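Local coordinates for protein ABC transporter (Caldanaerobius, PDB 4G68) that probably binds xylan-derived oligosaccharides outside the cell as the solute-binding component of an ABC transporter that serves xylan utilization, at residues M204-D208 with P390-I394; L195-W201 with F255-R260; E266-G270 with D288-V293. The contacts are given in a common frame with arbitrary orientation. Residues are numbered along the deposited sequence.

Contact 1: M204-D208 with P390-I394; sequences MWYYD and PAWDI
At the apolar centre Ala391 CB points toward helix 201-215 and is met by two side chains of its first turns: Trp205 CE2 lies 3.8 Å from Ala391 CB and Met204 CE 4.0 Å from the same methyl. The backbones come nearest at Trp205 and Ala391, CA atoms 6.5 Å apart. Met204 (chi1 t) sets its SD 3.7 Å from Asp393 CB. Beside this core Trp392, chi1 m, receives two partners on its indole. Tyr207 (chi1 t) directs its edge at the face of the six-membered ring in a T-shaped pair, centroids 5.9 Å apart and planes at 85°, while Asp208 CB makes a CH-pi contact 4.1 Å from the centroid of the five-membered ring. Residues 204-208 are helical; 390-391 extended, and Ala391 is the N-cap of the short helix 392-395. The principle is that of helix N-termini, whose first NH groups lack intrahelical acceptors: here a carboxylate from a helix remote in sequence supplies one, Trp392 N donating to Asp208 OD2 (chi1 m) at 2.8 Å. Asp208 OD1 is hydrogen-bonded to His404 of helix 398-412, whose ring stacks on Trp392, and Tyr207 OH bonds to Phe235 O. Two waters complete the polar edge: one accepts from Trp205 NE1 (3.2 Å) and donates to Asp393 OD1 (2.7 Å); the other accepts from Trp392 NE1 (2.9 Å) and donates to Asp208 O (2.9 Å).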
ATOM      1  N   MET C 204       9.801   3.959   3.306  1.00 21.99           N
ATOM      2  CA  MET C 204      10.006   4.155   1.899  1.00 21.18           C
ATOM      3  C   MET C 204       8.819   5.014   1.364  1.00 20.08           C
ATOM      4  O   MET C 204       9.048   5.955   0.699  1.00 16.89           O
ATOM      5  CB  MET C 204      10.065   2.758   1.248  1.00 20.80           C
ATOM      6  CG  MET C 204      10.773   2.676  -0.070  1.00 18.37           C
ATOM      7  SD  MET C 204       9.917   1.582  -1.274  1.00 17.04           S
ATOM      8  CE  MET C 204       8.265   2.338  -1.185  1.00 21.57           C
ATOM      9  N   TRP C 205       7.567   4.622   1.629  1.00 19.30           N
ATOM     10  CA  TRP C 205       6.376   5.562   1.466  1.00 21.81           C
ATOM     11  C   TRP C 205       6.590   7.085   1.686  1.00 22.78           C
ATOM     12  O   TRP C 205       6.120   7.955   0.866  1.00 26.32           O
ATOM     13  CB  TRP C 205       5.201   5.049   2.310  1.00 21.05           C
ATOM     14  CG  TRP C 205       4.513   3.931   1.594  1.00 21.95           C
ATOM     15  CD1 TRP C 205       5.061   2.693   1.228  1.00 22.47           C
ATOM     16  CD2 TRP C 205       3.157   3.928   1.038  1.00 20.43           C
ATOM     17  NE1 TRP C 205       4.164   1.976   0.457  1.00 21.17           N
ATOM     18  CE2 TRP C 205       3.012   2.657   0.309  1.00 22.35           C
ATOM     19  CE3 TRP C 205       2.115   4.839   1.009  1.00 19.62           C
ATOM     20  CZ2 TRP C 205       1.822   2.307  -0.317  1.00 21.21           C
ATOM     21  CZ3 TRP C 205       0.941   4.501   0.384  1.00 21.13           C
ATOM     22  CH2 TRP C 205       0.791   3.269  -0.288  1.00 21.84           C
ATOM     23  N   TYR C 206       7.250   7.424   2.802  1.00 23.75           N
ATOM     24  CA  TYR C 206       7.565   8.792   3.133  1.00 21.77           C
ATOM     25  C   TYR C 206       8.435   9.355   2.043  1.00 21.95           C
ATOM     26  O   TYR C 206       8.108  10.432   1.504  1.00 19.61           O
ATOM     27  CB  TYR C 206       8.301   8.870   4.501  1.00 23.40           C
ATOM     28  CG  TYR C 206       7.488   8.633   5.731  1.00 24.34           C
ATOM     29  CD1 TYR C 206       7.494   9.589   6.749  1.00 28.60           C
ATOM     30  CD2 TYR C 206       6.821   7.421   5.970  1.00 22.07           C
ATOM     31  CE1 TYR C 206       6.784   9.395   7.905  1.00 24.86           C
ATOM     32  CE2 TYR C 206       6.122   7.202   7.161  1.00 25.85           C
ATOM     33  CZ  TYR C 206       6.130   8.200   8.124  1.00 22.76           C
ATOM     34  OH  TYR C 206       5.420   8.076   9.317  1.00 26.35           O
ATOM     35  N   TYR C 207       9.518   8.635   1.689  1.00 22.99           N
ATOM     36  CA  TYR C 207      10.471   9.183   0.693  1.00 20.71           C
ATOM     37  C   TYR C 207       9.828   9.290  -0.680  1.00 20.63           C
ATOM     38  O   TYR C 207       9.889  10.325  -1.327  1.00 25.10           O
ATOM     39  CB  TYR C 207      11.771   8.299   0.550  1.00 22.15           C
ATOM     40  CG  TYR C 207      12.574   8.846  -0.566  1.00 22.01           C
ATOM     41  CD1 TYR C 207      13.492   9.873  -0.343  1.00 25.93           C
ATOM     42  CD2 TYR C 207      12.335   8.445  -1.878  1.00 24.29           C
ATOM     43  CE1 TYR C 207      14.184  10.453  -1.423  1.00 26.15           C
ATOM     44  CE2 TYR C 207      12.975   9.028  -2.950  1.00 25.06           C
ATOM     45  CZ  TYR C 207      13.928  10.014  -2.723  1.00 26.82           C
ATOM     46  OH  TYR C 207      14.589  10.537  -3.819  1.00 30.57           O
ATOM     47  N   ASP C 208       9.233   8.187  -1.155  1.00 21.09           N
ATOM     48  CA  ASP C 208       8.415   8.250  -2.399  1.00 20.61           C
ATOM     49  C   ASP C 208       7.457   9.433  -2.488  1.00 21.15           C
ATOM     50  O   ASP C 208       7.427  10.133  -3.519  1.00 20.92           O
ATOM     51  CB  ASP C 208       7.619   6.966  -2.606  1.00 20.38           C
ATOM     52  CG  ASP C 208       8.492   5.757  -2.788  1.00 22.40           C
ATOM     53  OD1 ASP C 208       9.702   5.924  -2.772  1.00 24.62           O
ATOM     54  OD2 ASP C 208       7.962   4.617  -2.910  1.00 25.65           O
ATOM     55  N   PRO C 390       2.285   3.935  -8.220  1.00 25.20           N
ATOM     56  CA  PRO C 390       2.437   3.009  -7.052  1.00 22.05           C
ATOM     57  C   PRO C 390       3.729   3.223  -6.276  1.00 22.14           C
ATOM     58  O   PRO C 390       4.684   3.827  -6.797  1.00 25.09           O
ATOM     59  CB  PRO C 390       2.435   1.604  -7.705  1.00 25.10           C
ATOM     60  CG  PRO C 390       1.720   1.794  -9.041  1.00 22.33           C
ATOM     61  CD  PRO C 390       2.138   3.187  -9.495  1.00 23.69           C
ATOM     62  N   ALA C 391       3.773   2.721  -5.061  1.00 19.89           N
ATOM     63  CA  ALA C 391       4.999   2.756  -4.233  1.00 18.77           C
ATOM     64  C   ALA C 391       6.121   2.095  -5.002  1.00 22.03           C
ATOM     65  O   ALA C 391       5.898   1.110  -5.778  1.00 22.04           O
ATOM     66  CB  ALA C 391       4.754   1.995  -2.968  1.00 20.03           C
ATOM     67  N   TRP C 392       7.347   2.585  -4.804  1.00 21.96           N
ATOM     68  CA  TRP C 392       8.461   2.163  -5.725  1.00 20.10           C
ATOM     69  C   TRP C 392       8.870   0.707  -5.595  1.00 18.72           C
ATOM     70  O   TRP C 392       9.380   0.078  -6.543  1.00 17.75           O
ATOM     71  CB  TRP C 392       9.648   3.097  -5.492  1.00 20.15           C
ATOM     72  CG  TRP C 392       9.398   4.568  -5.880  1.00 19.74           C
ATOM     73  CD1 TRP C 392       8.184   5.254  -5.999  1.00 17.93           C
ATOM     74  CD2 TRP C 392      10.435   5.566  -6.120  1.00 19.47           C
ATOM     75  NE1 TRP C 392       8.393   6.577  -6.350  1.00 18.79           N
ATOM     76  CE2 TRP C 392       9.740   6.830  -6.417  1.00 20.52           C
ATOM     77  CE3 TRP C 392      11.844   5.530  -6.138  1.00 20.96           C
ATOM     78  CZ2 TRP C 392      10.438   7.992  -6.727  1.00 19.91           C
ATOM     79  CZ3 TRP C 392      12.517   6.704  -6.405  1.00 21.11           C
ATOM     80  CH2 TRP C 392      11.824   7.916  -6.693  1.00 21.59           C
ATOM     81  N   ASP C 393       8.673   0.120  -4.414  1.00 19.39           N
ATOM     82  CA  ASP C 393       8.939  -1.281  -4.201  1.00 20.78           C
ATOM     83  C   ASP C 393       7.916  -2.225  -4.877  1.00 25.34           C
ATOM     84  O   ASP C 393       8.249  -3.410  -5.102  1.00 24.06           O
ATOM     85  CB  ASP C 393       9.143  -1.682  -2.714  1.00 24.66           C
ATOM     86  CG  ASP C 393       7.844  -1.588  -1.832  1.00 27.36           C
ATOM     87  OD1 ASP C 393       6.848  -0.980  -2.312  1.00 24.59           O
ATOM     88  OD2 ASP C 393       7.856  -2.067  -0.610  1.00 23.61           O
ATOM     89  N   ILE C 394       6.699  -1.718  -5.142  1.00 24.32           N
ATOM     90  CA  ILE C 394       5.700  -2.415  -6.000  1.00 25.88           C
ATOM     91  C   ILE C 394       5.932  -2.105  -7.462  1.00 23.26           C
ATOM     92  O   ILE C 394       5.472  -2.890  -8.309  1.00 23.21           O
ATOM     93  CB  ILE C 394       4.261  -1.932  -5.757  1.00 28.87           C
ATOM     94  CG1 ILE C 394       3.748  -2.356  -4.395  1.00 35.53           C
ATOM     95  CG2 ILE C 394       3.294  -2.397  -6.878  1.00 36.14           C
ATOM     96  CD1 ILE C 394       2.373  -1.773  -4.102  1.00 30.63           C
TER
HETATM   97  O   HOH W   1       4.629  -0.884  -0.784  1.00 23.04           O
HETATM   98  O   HOH W   2       7.179   9.212  -6.282  1.00 21.00           O

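Contact 2: L195-W201 with F255-R260; sequences LGEKDEW and FMGLTR
Two main-chain hydrogen bonds join the loop 195-201 to the segment 255-260, whose first three residues form a 3-10 turn. Glu197 N donates to Phe255 O (3.0 Å, nearly linear) and Lys198 N to Leu258 O (2.9 Å), with CA pairs Gly196-Leu258 and Glu197-Met256 at 4.3 and 4.5 Å. Such closeness depends on Gly196: a CB there would collide with Thr259 O, which receives a CA-H...O contact from Gly196 CA at 3.3 Å. Phe255 O also accepts from Leu258 N (3.2 Å). Residues 197-200 form a type I turn closed by Glu200 N to Glu197 O (2.8 Å), and Glu200 is the N-cap of helix 201-215. Thr259, chi1 p, is the N-cap of helix 260-268, its OG1 accepting from Glu262 N. A water accepts from Arg260 N (2.8 Å) and lies 2.5 Å from Asp199 OD2. Leu195 CD2 packs 3.6 Å from Phe255 CD1, and Trp201 CH2 lies over a face of the Arg260 guanidinium. Arg260 NH1 is salt-bridged to Asp281, and Trp201 NE1 bonds to Asp80. The contact joins the beginnings of helices 201-215 and 260-268; helix 79-91 touches Trp201 and Arg260, and helix 398-412 packs against Leu195 and Glu197.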
ATOM      1  N   LEU C 195       6.362   5.562  13.554  1.00 20.85           N
ATOM      2  CA  LEU C 195       6.872   4.780  12.370  1.00 23.50           C
ATOM      3  C   LEU C 195       7.562   3.430  12.757  1.00 23.77           C
ATOM      4  O   LEU C 195       8.380   3.414  13.683  1.00 26.68           O
ATOM      5  CB  LEU C 195       7.755   5.645  11.473  1.00 20.47           C
ATOM      6  CG  LEU C 195       8.576   4.969  10.371  1.00 20.45           C
ATOM      7  CD1 LEU C 195       7.686   4.352   9.266  1.00 16.21           C
ATOM      8  CD2 LEU C 195       9.642   5.874   9.783  1.00 21.00           C
ATOM      9  N   GLY C 196       7.239   2.311  12.048  1.00 25.72           N
ATOM     10  CA  GLY C 196       8.038   1.109  12.150  1.00 24.89           C
ATOM     11  C   GLY C 196       8.831   0.837  10.880  1.00 28.02           C
ATOM     12  O   GLY C 196       8.239   0.436   9.865  1.00 26.99           O
ATOM     13  N   GLU C 197      10.161   1.028  10.934  1.00 24.19           N
ATOM     14  CA  GLU C 197      11.010   0.997   9.720  1.00 24.45           C
ATOM     15  C   GLU C 197      11.798  -0.332   9.453  1.00 23.62           C
ATOM     16  O   GLU C 197      12.491  -0.471   8.440  1.00 24.17           O
ATOM     17  CB  GLU C 197      11.914   2.250   9.672  1.00 23.98           C
ATOM     18  CG  GLU C 197      13.123   2.232   8.736  1.00 21.19           C
ATOM     19  CD  GLU C 197      12.744   2.315   7.243  1.00 23.80           C
ATOM     20  OE1 GLU C 197      11.506   2.359   6.981  1.00 24.86           O
ATOM     21  OE2 GLU C 197      13.666   2.328   6.354  1.00 17.40           O
ATOM     22  N   LYS C 198      11.613  -1.323  10.316  1.00 24.64           N
ATOM     23  CA  LYS C 198      12.349  -2.623  10.253  1.00 28.10           C
ATOM     24  C   LYS C 198      12.272  -3.405   8.920  1.00 30.20           C
ATOM     25  O   LYS C 198      13.241  -4.097   8.500  1.00 28.16           O
ATOM     26  CB  LYS C 198      11.811  -3.541  11.332  1.00 28.99           C
ATOM     27  CG  LYS C 198      12.757  -4.677  11.682  1.00 33.79           C
ATOM     28  CD  LYS C 198      12.116  -5.574  12.728  1.00 33.60           C
ATOM     29  CE  LYS C 198      12.562  -7.011  12.565  1.00 36.44           C
ATOM     30  NZ  LYS C 198      13.894  -7.333  13.148  1.00 41.96           N
ATOM     31  N   ASP C 199      11.091  -3.367   8.313  1.00 26.64           N
ATOM     32  CA  ASP C 199      10.845  -4.028   7.069  1.00 26.51           C
ATOM     33  C   ASP C 199      11.012  -3.054   5.919  1.00 25.61           C
ATOM     34  O   ASP C 199      10.748  -3.406   4.807  1.00 27.64           O
ATOM     35  CB  ASP C 199       9.455  -4.739   7.107  1.00 28.25           C
ATOM     36  CG  ASP C 199       9.387  -5.841   8.201  1.00 33.81           C
ATOM     37  OD1 ASP C 199      10.282  -6.715   8.201  1.00 32.43           O
ATOM     38  OD2 ASP C 199       8.445  -5.873   9.048  1.00 28.69           O
ATOM     39  N   GLU C 200      11.483  -1.827   6.203  1.00 25.98           N
ATOM     40  CA  GLU C 200      11.885  -0.779   5.191  1.00 23.21           C
ATOM     41  C   GLU C 200      10.822  -0.168   4.279  1.00 20.07           C
ATOM     42  O   GLU C 200      10.905   1.018   3.914  1.00 17.53           O
ATOM     43  CB  GLU C 200      13.091  -1.238   4.361  1.00 23.32           C
ATOM     44  CG  GLU C 200      14.115  -1.929   5.253  1.00 27.49           C
ATOM     45  CD  GLU C 200      15.401  -2.255   4.527  1.00 33.05           C
ATOM     46  OE1 GLU C 200      15.379  -2.323   3.279  1.00 29.45           O
ATOM     47  OE2 GLU C 200      16.443  -2.424   5.221  1.00 32.93           O
ATOM     48  N   TRP C 201       9.859  -0.993   3.855  1.00 18.70           N
ATOM     49  CA  TRP C 201       8.810  -0.468   3.032  1.00 20.32           C
ATOM     50  C   TRP C 201       7.990   0.662   3.682  1.00 18.68           C
ATOM     51  O   TRP C 201       7.724   1.616   3.028  1.00 18.70           O
ATOM     52  CB  TRP C 201       7.971  -1.559   2.327  1.00 20.70           C
ATOM     53  CG  TRP C 201       7.061  -2.267   3.240  1.00 22.90           C
ATOM     54  CD1 TRP C 201       7.260  -3.493   3.879  1.00 19.68           C
ATOM     55  CD2 TRP C 201       5.787  -1.771   3.730  1.00 21.95           C
ATOM     56  NE1 TRP C 201       6.204  -3.790   4.687  1.00 23.45           N
ATOM     57  CE2 TRP C 201       5.276  -2.793   4.640  1.00 21.83           C
ATOM     58  CE3 TRP C 201       4.997  -0.636   3.455  1.00 21.56           C
ATOM     59  CZ2 TRP C 201       4.061  -2.642   5.304  1.00 22.21           C
ATOM     60  CZ3 TRP C 201       3.798  -0.507   4.114  1.00 20.79           C
ATOM     61  CH2 TRP C 201       3.330  -1.494   5.013  1.00 17.75           C
ATOM     62  N   PHE C 255      12.670   3.511  16.282  1.00 34.30           N
ATOM     63  CA  PHE C 255      11.717   3.286  15.165  1.00 31.73           C
ATOM     64  C   PHE C 255      12.253   2.287  14.139  1.00 35.32           C
ATOM     65  O   PHE C 255      11.467   1.533  13.573  1.00 34.32           O
ATOM     66  CB  PHE C 255      11.276   4.623  14.528  1.00 30.98           C
ATOM     67  CG  PHE C 255      12.318   5.287  13.639  1.00 30.63           C
ATOM     68  CD1 PHE C 255      12.159   5.293  12.277  1.00 26.45           C
ATOM     69  CD2 PHE C 255      13.441   5.920  14.167  1.00 28.80           C
ATOM     70  CE1 PHE C 255      13.075   5.894  11.453  1.00 29.07           C
ATOM     71  CE2 PHE C 255      14.361   6.552  13.334  1.00 29.79           C
ATOM     72  CZ  PHE C 255      14.190   6.516  11.986  1.00 26.86           C
ATOM     73  N   MET C 256      13.588   2.261  13.925  1.00 36.72           N
ATOM     74  CA  MET C 256      14.204   1.361  12.908  1.00 36.86           C
ATOM     75  C   MET C 256      14.103  -0.131  13.271  1.00 39.08           C
ATOM     76  O   MET C 256      14.210  -0.993  12.385  1.00 37.87           O
ATOM     77  CB  MET C 256      15.640   1.765  12.503  1.00 33.30           C
ATOM     78  CG  MET C 256      15.670   2.894  11.479  1.00 39.27           C
ATOM     79  SD  MET C 256      17.244   3.681  11.111  1.00 39.79           S
ATOM     80  CE  MET C 256      17.999   3.767  12.730  1.00 43.44           C
ATOM     81  N   GLY C 257      13.853  -0.420  14.548  1.00 42.80           N
ATOM     82  CA  GLY C 257      13.671  -1.798  15.044  1.00 38.84           C
ATOM     83  C   GLY C 257      12.227  -2.268  15.151  1.00 37.20           C
ATOM     84  O   GLY C 257      11.967  -3.384  15.596  1.00 32.81           O
ATOM     85  N   LEU C 258      11.285  -1.418  14.747  1.00 32.78           N
ATOM     86  CA  LEU C 258       9.876  -1.721  14.868  1.00 33.73           C
ATOM     87  C   LEU C 258       9.258  -1.940  13.471  1.00 30.91           C
ATOM     88  O   LEU C 258       9.719  -1.349  12.452  1.00 29.41           O
ATOM     89  CB  LEU C 258       9.121  -0.635  15.688  1.00 37.64           C
ATOM     90  CG  LEU C 258       8.639  -0.853  17.152  1.00 40.23           C
ATOM     91  CD1 LEU C 258       9.629  -1.494  18.136  1.00 35.46           C
ATOM     92  CD2 LEU C 258       8.114   0.459  17.726  1.00 44.00           C
ATOM     93  N   THR C 259       8.271  -2.831  13.439  1.00 31.73           N
ATOM     94  CA  THR C 259       7.567  -3.227  12.204  1.00 31.54           C
ATOM     95  C   THR C 259       6.389  -2.300  11.941  1.00 30.26           C
ATOM     96  O   THR C 259       6.050  -1.489  12.791  1.00 29.13           O
ATOM     97  CB  THR C 259       7.028  -4.658  12.300  1.00 31.31           C
ATOM     98  OG1 THR C 259       6.019  -4.733  13.309  1.00 35.19           O
ATOM     99  CG2 THR C 259       8.155  -5.669  12.594  1.00 32.77           C
ATOM    100  N   ARG C 260       5.764  -2.414  10.764  1.00 28.42           N
ATOM    101  CA  ARG C 260       4.532  -1.658  10.483  1.00 28.32           C
ATOM    102  C   ARG C 260       3.476  -1.908  11.599  1.00 26.98           C
ATOM    103  O   ARG C 260       2.872  -0.956  12.090  1.00 27.39           O
ATOM    104  CB  ARG C 260       3.985  -2.067   9.103  1.00 27.10           C
ATOM    105  CG  ARG C 260       2.694  -1.355   8.653  1.00 25.66           C
ATOM    106  CD  ARG C 260       1.403  -2.066   9.094  1.00 26.18           C
ATOM    107  NE  ARG C 260       1.292  -3.419   8.581  1.00 22.62           N
ATOM    108  CZ  ARG C 260       0.736  -3.747   7.410  1.00 28.15           C
ATOM    109  NH1 ARG C 260       0.220  -2.804   6.567  1.00 25.36           N
ATOM    110  NH2 ARG C 260       0.697  -5.047   7.058  1.00 28.28           N
TER
HETATM  111  O   HOH W   3       6.655  -4.167   8.798  1.00 30.36           O

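Contact 3: E266-G270 with D288-V293; sequences EFNQG and DPSSLV
Unusually, a helix end here is bound by a loop that is itself folded by two successive side-chain-to-backbone turns. In residues 288-293, Asp288 (chi1 t) makes an Asx turn, OD1 accepting from Ser290 N at 3.0 Å, and Ser291 (chi1 t) makes an ST turn, OG accepting from Val293 N at 3.2 Å; a type I turn from Asp288 to Ser291 is closed by Ser291 N to Asp288 O at 3.1 Å. Helix 260-268 ends in a Schellman motif, with Gly270 at positive phi (78°) and its N bonded to Phe267 O at 3.1 Å. At such a terminus the last carbonyls need donors from elsewhere, and Leu292 N supplies one to Asn268 O at 2.8 Å. In register, Asn268 faces Ser291 (CA atoms 4.9 Å apart) and Gln269 faces Leu292 (5.4 Å). Val293, pointing toward the helix end with chi1 m, places CG1 3.5 Å from Phe267 O and 3.8 Å from Gly270 N, and Asn268 CB rests 3.5 Å from Ser291 OG. Ser291 OG is also hydrogen-bonded to Phe285 O. Helix 283-286 lies alongside, its Phe285 ring edge-to-face with Phe267, while strand 144-160 touches Phe267 through Tyr158 and Val293 through Asn160.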
ATOM      1  N   GLU C 266       1.204   1.406  18.198  1.00 28.51           N
ATOM      2  CA  GLU C 266       1.581   2.709  18.755  1.00 31.30           C
ATOM      3  C   GLU C 266       0.489   3.754  18.540  1.00 32.76           C
ATOM      4  O   GLU C 266      -0.076   4.310  19.499  1.00 29.88           O
ATOM      5  CB  GLU C 266       2.824   3.219  18.061  1.00 39.27           C
ATOM      6  CG  GLU C 266       4.005   3.300  19.002  1.00 48.46           C
ATOM      7  CD  GLU C 266       5.222   3.961  18.376  1.00 54.29           C
ATOM      8  OE1 GLU C 266       5.201   4.531  17.283  1.00 52.03           O
ATOM      9  OE2 GLU C 266       6.272   3.886  19.007  1.00 63.11           O
ATOM     10  N   PHE C 267       0.193   3.995  17.262  1.00 28.06           N
ATOM     11  CA  PHE C 267      -0.767   5.012  16.875  1.00 26.10           C
ATOM     12  C   PHE C 267      -2.155   4.747  17.364  1.00 25.60           C
ATOM     13  O   PHE C 267      -2.837   5.712  17.723  1.00 26.05           O
ATOM     14  CB  PHE C 267      -0.847   5.151  15.375  1.00 26.51           C
ATOM     15  CG  PHE C 267      -1.552   6.409  14.916  1.00 24.11           C
ATOM     16  CD1 PHE C 267      -1.081   7.664  15.287  1.00 26.35           C
ATOM     17  CD2 PHE C 267      -2.663   6.337  14.099  1.00 23.43           C
ATOM     18  CE1 PHE C 267      -1.710   8.819  14.838  1.00 26.73           C
ATOM     19  CE2 PHE C 267      -3.281   7.481  13.617  1.00 24.29           C
ATOM     20  CZ  PHE C 267      -2.823   8.732  14.008  1.00 26.27           C
ATOM     21  N   ASN C 268      -2.572   3.480  17.351  1.00 25.69           N
ATOM     22  CA  ASN C 268      -3.930   3.128  17.782  1.00 26.45           C
ATOM     23  C   ASN C 268      -4.115   3.154  19.288  1.00 26.97           C
ATOM     24  O   ASN C 268      -5.258   3.193  19.764  1.00 27.21           O
ATOM     25  CB  ASN C 268      -4.589   1.923  17.025  1.00 24.91           C
ATOM     26  CG  ASN C 268      -4.270   0.546  17.611  1.00 25.84           C
ATOM     27  OD1 ASN C 268      -3.715   0.394  18.693  1.00 22.68           O
ATOM     28  ND2 ASN C 268      -4.649  -0.491  16.864  1.00 24.12           N
ATOM     29  N   GLN C 269      -2.989   3.160  20.025  1.00 27.48           N
ATOM     30  CA  GLN C 269      -3.023   3.350  21.483  1.00 29.74           C
ATOM     31  C   GLN C 269      -2.925   4.826  21.870  1.00 29.78           C
ATOM     32  O   GLN C 269      -2.860   5.166  23.046  1.00 29.19           O
ATOM     33  CB  GLN C 269      -1.916   2.524  22.147  1.00 29.14           C
ATOM     34  CG  GLN C 269      -2.153   1.014  22.062  1.00 28.06           C
ATOM     35  CD  GLN C 269      -3.509   0.584  22.616  1.00 31.23           C
ATOM     36  OE1 GLN C 269      -4.442   0.232  21.859  1.00 37.36           O
ATOM     37  NE2 GLN C 269      -3.636   0.617  23.930  1.00 28.87           N
ATOM     38  N   GLY C 270      -2.933   5.694  20.871  1.00 27.30           N
ATOM     39  CA  GLY C 270      -2.917   7.154  21.105  1.00 31.73           C
ATOM     40  C   GLY C 270      -1.541   7.677  21.459  1.00 28.08           C
ATOM     41  O   GLY C 270      -1.410   8.683  22.124  1.00 29.33           O
ATOM     42  N   ASP C 288      -9.822  -2.478  14.268  1.00 27.43           N
ATOM     43  CA  ASP C 288      -9.173  -3.350  15.262  1.00 31.41           C
ATOM     44  C   ASP C 288      -9.839  -3.106  16.610  1.00 32.98           C
ATOM     45  O   ASP C 288      -9.902  -1.960  17.064  1.00 33.04           O
ATOM     46  CB  ASP C 288      -7.688  -2.988  15.335  1.00 30.99           C
ATOM     47  CG  ASP C 288      -6.876  -3.962  16.152  1.00 32.08           C
ATOM     48  OD1 ASP C 288      -7.413  -4.565  17.113  1.00 35.44           O
ATOM     49  OD2 ASP C 288      -5.692  -4.114  15.826  1.00 32.86           O
ATOM     50  N   PRO C 289     -10.341  -4.176  17.261  1.00 34.84           N
ATOM     51  CA  PRO C 289     -11.052  -3.985  18.508  1.00 34.25           C
ATOM     52  C   PRO C 289     -10.202  -3.374  19.620  1.00 32.37           C
ATOM     53  O   PRO C 289     -10.780  -2.841  20.563  1.00 33.66           O
ATOM     54  CB  PRO C 289     -11.496  -5.414  18.878  1.00 34.90           C
ATOM     55  CG  PRO C 289     -11.427  -6.200  17.611  1.00 34.46           C
ATOM     56  CD  PRO C 289     -10.239  -5.609  16.916  1.00 35.56           C
ATOM     57  N   SER C 290      -8.872  -3.441  19.487  1.00 34.14           N
ATOM     58  CA  SER C 290      -7.896  -2.957  20.502  1.00 35.18           C
ATOM     59  C   SER C 290      -7.740  -1.446  20.432  1.00 33.81           C
ATOM     60  O   SER C 290      -7.321  -0.806  21.412  1.00 31.54           O
ATOM     61  CB  SER C 290      -6.501  -3.559  20.262  1.00 38.39           C
ATOM     62  OG  SER C 290      -6.462  -4.924  20.624  1.00 42.96           O
ATOM     63  N   SER C 291      -8.063  -0.882  19.264  1.00 30.06           N
ATOM     64  CA  SER C 291      -7.885   0.556  19.067  1.00 29.00           C
ATOM     65  C   SER C 291      -8.581   1.420  20.121  1.00 29.82           C
ATOM     66  O   SER C 291      -9.730   1.142  20.510  1.00 30.76           O
ATOM     67  CB  SER C 291      -8.316   0.976  17.671  1.00 30.30           C
ATOM     68  OG  SER C 291      -8.044   2.372  17.491  1.00 27.10           O
ATOM     69  N   LEU C 292      -7.879   2.469  20.568  1.00 27.48           N
ATOM     70  CA  LEU C 292      -8.398   3.516  21.450  1.00 24.89           C
ATOM     71  C   LEU C 292      -8.610   4.859  20.749  1.00 24.06           C
ATOM     72  O   LEU C 292      -8.911   5.906  21.393  1.00 20.61           O
ATOM     73  CB  LEU C 292      -7.430   3.725  22.623  1.00 29.08           C
ATOM     74  CG  LEU C 292      -7.130   2.445  23.409  1.00 30.03           C
ATOM     75  CD1 LEU C 292      -6.122   2.760  24.497  1.00 31.73           C
ATOM     76  CD2 LEU C 292      -8.417   1.883  23.997  1.00 28.27           C
ATOM     77  N   VAL C 293      -8.410   4.867  19.443  1.00 22.69           N
ATOM     78  CA  VAL C 293      -8.522   6.102  18.664  1.00 25.06           C
ATOM     79  C   VAL C 293      -9.724   6.120  17.684  1.00 25.42           C
ATOM     80  O   VAL C 293      -9.846   7.047  16.847  1.00 27.20           O
ATOM     81  CB  VAL C 293      -7.203   6.436  17.901  1.00 22.86           C
ATOM     82  CG1 VAL C 293      -6.001   6.759  18.862  1.00 23.14           C
ATOM     83  CG2 VAL C 293      -6.869   5.394  16.804  1.00 24.20           C
TER

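Contacts 1 and 2 adjoin, their centres about 14 Å apart, and share helix 201-215: contact 2 holds its start, contact 1 its first turns. They meet at Asp393 OD2 and Trp201 CB (3.0 Å) and at Tyr206 and Leu195. Helix 260-268 likewise joins contact 2, at its beginning, to contact 3, at its end; their centres are about 18 Å apart, though Leu195 and Leu258 touch Glu266. Contacts 1 and 3, with centres about 25 Å apart, do not touch. Along the chain, the segments of contacts 1 and 2 alternate, with contact 3 before 390-394. Contact 1 thus brings 390-394 against helix 201-215, and contacts 2 and 3 tie the ends of helix 260-268 to loops, in a periplasmic-binding-protein-type fold.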